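Local coordinates for hypothetical protein BP2299 (Bordetella pertussis Tohama I, PDB 2FQP), which is a small metal-binding cupin of the double-stranded beta-helix fold that binds a zinc ion and may have an enzymatic or sensory role, at the interface of chains A and B. Sequence-based numbering; all coordinates share one arbitrary frame. Chains: chain A/B, hypothetical protein BP2299.

Contact 1: the interface of chains A and B. Residues chain A 13, 15, 18; chain B 41, 69-70.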
# COMPACT_ATOMS: atom_id res chain seq x y z
N ILE A 13 10.30 -1.04 4.94
CA ILE A 13 11.19 -1.59 3.90
C ILE A 13 12.07 -0.44 3.43
O ILE A 13 11.60 0.69 3.24
CB ILE A 13 10.40 -2.11 2.68
CG1 ILE A 13 9.27 -3.07 3.13
CG2 ILE A 13 11.34 -2.82 1.67
CD1 ILE A 13 8.40 -3.57 2.04
N ASN A 15 15.23 -0.67 0.72
CA ASN A 15 16.20 -1.51 -0.02
C ASN A 15 16.68 -0.82 -1.31
O ASN A 15 16.52 0.39 -1.45
CB ASN A 15 15.60 -2.90 -0.25
CG ASN A 15 14.41 -2.89 -1.16
OD1 ASN A 15 14.24 -1.98 -1.97
ND2 ASN A 15 13.59 -3.92 -1.06
N VAL A 18 13.09 0.44 -3.25
CA VAL A 18 12.00 1.18 -2.60
C VAL A 18 12.30 1.51 -1.16
O VAL A 18 13.14 0.87 -0.51
CB VAL A 18 10.64 0.36 -2.66
CG1 VAL A 18 10.17 0.22 -4.08
CG2 VAL A 18 10.80 -0.99 -2.01
N VAL B 41 6.03 -5.45 -3.88
CA VAL B 41 5.72 -5.17 -2.50
C VAL B 41 4.24 -5.49 -2.27
O VAL B 41 3.41 -5.21 -3.15
CB VAL B 41 5.93 -3.67 -2.21
CG1 VAL B 41 5.50 -3.35 -0.80
CG2 VAL B 41 7.37 -3.23 -2.37
N TYR B 69 5.50 -6.00 3.02
CA TYR B 69 6.68 -6.84 2.85
C TYR B 69 7.00 -6.89 1.37
O TYR B 69 6.14 -6.53 0.55
CB TYR B 69 6.48 -8.24 3.40
CG TYR B 69 5.35 -9.04 2.80
CD1 TYR B 69 5.56 -9.85 1.69
CD2 TYR B 69 4.09 -9.05 3.38
CE1 TYR B 69 4.52 -10.65 1.18
CE2 TYR B 69 3.07 -9.80 2.87
CZ TYR B 69 3.29 -10.60 1.78
OH TYR B 69 2.26 -11.34 1.28
N THR B 70 8.19 -7.38 1.02
CA THR B 70 8.59 -7.44 -0.38
C THR B 70 9.06 -8.87 -0.69
O THR B 70 9.49 -9.63 0.20
CB THR B 70 9.64 -6.35 -0.79
OG1 THR B 70 9.85 -6.33 -2.22
CG2 THR B 70 10.96 -6.54 -0.08
O HOH W 1 11.45 -4.17 -3.28

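Contact 2: the interface of chains A and B. Residues chain A 43-45, 65-66, 90; chain B 43-45, 65-66.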
# COMPACT_ATOMS: atom_id res chain seq x y z
N VAL A 43 -0.73 4.20 -0.43
CA VAL A 43 -1.80 3.25 -0.14
C VAL A 43 -2.48 3.64 1.17
O VAL A 43 -1.94 3.41 2.24
CB VAL A 43 -1.27 1.80 0.00
CG1 VAL A 43 -2.44 0.86 0.19
CG2 VAL A 43 -0.43 1.35 -1.23
N PRO A 44 -3.66 4.28 1.09
CA PRO A 44 -4.33 4.63 2.33
C PRO A 44 -4.77 3.41 3.14
O PRO A 44 -5.24 2.43 2.57
CB PRO A 44 -5.56 5.43 1.86
CG PRO A 44 -5.21 5.87 0.50
CD PRO A 44 -4.45 4.73 -0.07
N MSE A 45 -4.61 3.50 4.45
CA MSE A 45 -5.04 2.43 5.37
C MSE A 45 -6.31 2.84 6.12
O MSE A 45 -6.87 2.06 6.87
CB MSE A 45 -3.92 2.10 6.35
CG MSE A 45 -2.63 1.60 5.78
SE MSE A 45 -2.82 0.09 4.53
CE MSE A 45 -3.75 -0.99 5.73
N ARG A 65 -9.53 3.77 2.00
CA ARG A 65 -8.63 2.70 2.36
C ARG A 65 -8.47 1.73 1.18
O ARG A 65 -9.45 1.31 0.55
CB ARG A 65 -9.08 1.95 3.65
CG ARG A 65 -10.33 1.18 3.52
CD ARG A 65 -10.80 0.67 4.90
NE ARG A 65 -11.98 -0.18 4.75
CZ ARG A 65 -12.40 -1.05 5.66
NH1 ARG A 65 -11.75 -1.19 6.83
NH2 ARG A 65 -13.49 -1.79 5.42
N GLY A 66 -7.22 1.42 0.88
CA GLY A 66 -6.88 0.44 -0.14
C GLY A 66 -6.94 0.91 -1.56
O GLY A 66 -6.79 0.10 -2.45
N VAL A 90 0.38 4.13 3.91
CA VAL A 90 1.65 3.56 3.57
C VAL A 90 2.14 4.24 2.29
O VAL A 90 1.43 4.30 1.29
CB VAL A 90 1.58 2.02 3.42
CG1 VAL A 90 2.89 1.45 2.86
CG2 VAL A 90 1.27 1.39 4.78
N VAL B 43 1.03 -4.82 0.28
CA VAL B 43 0.37 -4.17 1.39
C VAL B 43 -0.95 -4.85 1.73
O VAL B 43 -1.98 -4.67 1.02
CB VAL B 43 0.12 -2.65 1.15
CG1 VAL B 43 -0.46 -2.00 2.39
CG2 VAL B 43 1.46 -1.94 0.75
N PRO B 44 -0.96 -5.64 2.83
CA PRO B 44 -2.19 -6.29 3.21
C PRO B 44 -3.23 -5.33 3.69
O PRO B 44 -2.90 -4.41 4.44
CB PRO B 44 -1.76 -7.23 4.33
CG PRO B 44 -0.28 -7.41 4.15
CD PRO B 44 0.15 -6.05 3.68
N MSE B 45 -4.47 -5.53 3.23
CA MSE B 45 -5.57 -4.65 3.64
C MSE B 45 -6.46 -5.41 4.63
O MSE B 45 -7.40 -4.84 5.18
CB MSE B 45 -6.42 -4.21 2.46
CG MSE B 45 -5.68 -3.47 1.40
SE MSE B 45 -4.70 -1.91 2.04
CE MSE B 45 -6.23 -1.10 2.97
N ARG B 65 -2.76 -6.61 8.46
CA ARG B 65 -3.19 -5.38 7.84
C ARG B 65 -2.20 -4.29 8.10
O ARG B 65 -1.79 -4.05 9.26
CB ARG B 65 -4.53 -4.93 8.37
CG ARG B 65 -5.11 -3.81 7.59
CD ARG B 65 -6.58 -3.60 7.96
NE ARG B 65 -7.20 -2.65 7.02
CZ ARG B 65 -7.17 -1.33 7.17
NH1 ARG B 65 -6.63 -0.78 8.26
NH2 ARG B 65 -7.75 -0.56 6.26
N GLY B 66 -1.80 -3.64 7.02
CA GLY B 66 -0.94 -2.50 7.12
C GLY B 66 0.55 -2.80 7.27
O GLY B 66 1.33 -1.86 7.38

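Contact 3: the interface of chains A and B. Residues chain A 41, 43, 66-70; chain B 12-13, 20, 90.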
# COMPACT_ATOMS: atom_id res chain seq x y z
N VAL A 41 4.04 6.11 -4.29
CA VAL A 41 2.72 5.54 -4.23
C VAL A 41 2.14 5.66 -2.83
O VAL A 41 2.84 5.43 -1.89
CB VAL A 41 2.76 4.04 -4.65
CG1 VAL A 41 1.41 3.43 -4.48
CG2 VAL A 41 3.27 3.89 -6.10
N VAL A 43 -0.73 4.20 -0.43
CA VAL A 43 -1.80 3.25 -0.14
C VAL A 43 -2.48 3.64 1.17
O VAL A 43 -1.94 3.41 2.24
CB VAL A 43 -1.27 1.80 0.00
CG1 VAL A 43 -2.44 0.86 0.19
CG2 VAL A 43 -0.43 1.35 -1.23
N GLY A 66 -7.22 1.42 0.88
CA GLY A 66 -6.88 0.44 -0.14
C GLY A 66 -6.94 0.91 -1.56
O GLY A 66 -6.79 0.10 -2.45
N VAL A 67 -7.25 2.19 -1.78
CA VAL A 67 -7.34 2.78 -3.11
C VAL A 67 -6.10 3.63 -3.29
O VAL A 67 -6.01 4.77 -2.79
CB VAL A 67 -8.61 3.62 -3.32
CG1 VAL A 67 -8.63 4.23 -4.70
CG2 VAL A 67 -9.83 2.77 -3.08
N SER A 68 -5.14 3.07 -4.00
CA SER A 68 -3.84 3.70 -4.14
C SER A 68 -3.84 4.80 -5.20
O SER A 68 -4.71 4.89 -6.06
CB SER A 68 -2.77 2.67 -4.49
OG SER A 68 -2.88 2.24 -5.82
N TYR A 69 -2.84 5.66 -5.09
CA TYR A 69 -2.59 6.63 -6.12
C TYR A 69 -1.12 6.96 -6.13
O TYR A 69 -0.41 6.64 -5.19
CB TYR A 69 -3.42 7.88 -5.89
CG TYR A 69 -3.20 8.60 -4.61
CD1 TYR A 69 -3.98 8.31 -3.50
CD2 TYR A 69 -2.32 9.67 -4.53
CE1 TYR A 69 -3.82 8.99 -2.33
CE2 TYR A 69 -2.15 10.39 -3.40
CZ TYR A 69 -2.92 10.06 -2.27
OH TYR A 69 -2.78 10.77 -1.11
N THR A 70 -0.67 7.56 -7.22
CA THR A 70 0.72 7.96 -7.35
C THR A 70 0.88 9.46 -7.64
O THR A 70 0.01 10.08 -8.25
CB THR A 70 1.47 7.10 -8.40
OG1 THR A 70 2.88 7.38 -8.33
CG2 THR A 70 0.94 7.32 -9.80
N GLN B 12 -4.86 -0.55 -10.39
CA GLN B 12 -5.11 0.83 -9.91
C GLN B 12 -4.16 1.85 -10.54
O GLN B 12 -4.52 3.01 -10.78
CB GLN B 12 -4.96 0.85 -8.38
CG GLN B 12 -6.10 0.13 -7.68
CD GLN B 12 -6.00 0.17 -6.18
OE1 GLN B 12 -4.97 0.52 -5.64
NE2 GLN B 12 -7.09 -0.16 -5.49
N ILE B 13 -2.93 1.42 -10.79
CA ILE B 13 -1.87 2.25 -11.40
C ILE B 13 -1.06 1.35 -12.35
O ILE B 13 -0.72 0.23 -12.00
CB ILE B 13 -0.91 2.82 -10.32
CG1 ILE B 13 -1.67 3.52 -9.20
CG2 ILE B 13 0.15 3.76 -10.97
CD1 ILE B 13 -0.87 3.85 -7.99
N VAL B 20 0.30 -1.36 -9.95
CA VAL B 20 -0.35 -1.63 -8.67
C VAL B 20 -1.69 -2.27 -8.89
O VAL B 20 -2.52 -1.72 -9.58
CB VAL B 20 -0.54 -0.31 -7.90
CG1 VAL B 20 -1.19 -0.59 -6.56
CG2 VAL B 20 0.78 0.38 -7.66
N VAL B 90 -3.02 -5.19 -1.64
CA VAL B 90 -2.54 -4.39 -2.77
C VAL B 90 -1.11 -4.84 -3.09
O VAL B 90 -0.27 -4.96 -2.22
CB VAL B 90 -2.62 -2.90 -2.41
CG1 VAL B 90 -1.95 -2.03 -3.48
CG2 VAL B 90 -4.10 -2.46 -2.19

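Contact 1: the interface of chains A and B
A:Ile13 pushes the end of its longer branch against the backbone of B:Tyr69, its CD1 methyl lying 3.7 Å from the carbonyl carbon C of that residue. The branch reaches this far because it is straight beyond CG1 (chi2 177°), and its two branches let isoleucine touch the peptide of B:Tyr69 with CD1 and B:Thr70 with CG2. The same CD1 methyl also meets CG1 of B:Val41, while the tyrosine ring points away from A:Ile13. A:Ile13 and B:Thr70 cross obliquely, the CG2 methyls of the two residues 4.1 Å apart. Beside them A:Asn15 and B:Thr70 meet tip to tip, with ND2 of the amide 3.8 Å from the threonine CG2. A:Val18 and B:Val41 also approach end to end through their CG2 methyls. The polar link runs through a water, which lies 3.1 Å from A:Asn15 ND2 and 2.9 Å from the hydroxyl OG1 of B:Thr70. At its other end the amide is steadied by its own chain: A:Val18 N donates to A:Asn15 OD1 at 3.0 Å, nearly along the C=O axis. Asparagine thus braces its turn and serves the interface at once. The patch joins strands 8-14 and 18-25 of chain A, with the turn between them, to strands 40-44 and 69-71 of chain B.

Contact 2: the interface of chains A and B
The two selenomethionines, A:Met45 and B:Met45, cross at the middle of this patch with their SE atoms 3.7 Å apart. Each chain is bent at chi2 and chi3 (-51° and -55° in A:Met45), which curls its terminal methyl back against the opposite glycine: A:Met45 CE lies 3.5 Å from B:Gly66 CA, and B:Met45 CE makes the matching contact with A:Gly66. Glycine suits these positions because, lacking a side chain, it lets the methyl settle directly on the backbone. The selenium atoms also rest on valine methyls, A:Met45 SE lying 3.8 Å from B:Val43 CG1, and the two CG1 methyls of A:Val43 and B:Val43 meet tip to tip.

Beside this apolar centre lies the guanidinium of B:Arg65, one face covered by A:Met45 CE, 3.7 Å above the plane. Its NH2 donates to the backbone O of A:Met45 at 2.8 Å, in the guanidinium plane but from above the carbonyl plane. In the second shell, B:Arg65 NE donates to O of B:Met45 at 2.9 Å, so one flat group bonds to the equivalent carbonyl of each chain and its rotation is fixed. Arginine suits this bridging role, having several N-H groups in one plane. A:Arg65 is poorly ordered, and little rests on its modelled position. The patch probably helps hold the two copies together, with an apolar core and a polar bridge beside it.

Contact 3: the interface of chains A and B
A:Ser68, B:Ile13 and B:Gln12 bury much of the surface here, and the amide of B:Gln12 supplies the polar grip. Its OE1 accepts from the hydroxyl OG of A:Ser68 at 2.7 Å and from the backbone N of the same residue at 3.0 Å, the latter donor standing well above the amide's carbonyl plane. Its NE2 donates to the backbone O of A:Gly66 at 3.1 Å, an almost straight bond (171° at H) in the plane of the amide and on a lone pair of the carbonyl. With bonds at both ends, the amide is fixed against flipping; glutamine suits the place because it can accept and donate side by side. The chain extends beyond CG (chi2 -178°), carrying the amide across to the partner's backbone.

A:Ser68 is small enough to sit among apolar groups while still donating. B:Ile13 CD1 and B:Val20 CG1 each come within 3.4 Å of A:Ser68 OG, which probably shields the bond to the glutamine. The isoleucine repeats the contact of its twin with the tyrosine backbone, and its CG2 meets the CG2 methyl of A:Thr70 at 3.8 Å as the two side chains cross. Farther along, B:Val90 places its CG2 against A:Gly66 O. Here strand 8-14 of one copy is pinned to the segment leading into strand 69-71 of the other, probably fixing how the two subunits register in the dimer seen in the crystal.

The C-alpha centres of contact 2 and contact 3 are about 9 Å apart, and the two patches share A:Val43 and A:Gly66. The centre of the C-alpha atoms of contact 1 is about 14 Å from that of contact 2 and about 15 Å from that of contact 3. Contacts 1 and 3 use many of the same elements with the chains exchanged, strand 8-14 of one copy facing strands 40-44 and 69-71 of the other, while contact 2 joins largely like residues. Together they are parts of one two-fold symmetric interface mixing apolar contacts with polar links, consistent with a dimer, although the structure alone does not prove one in solution.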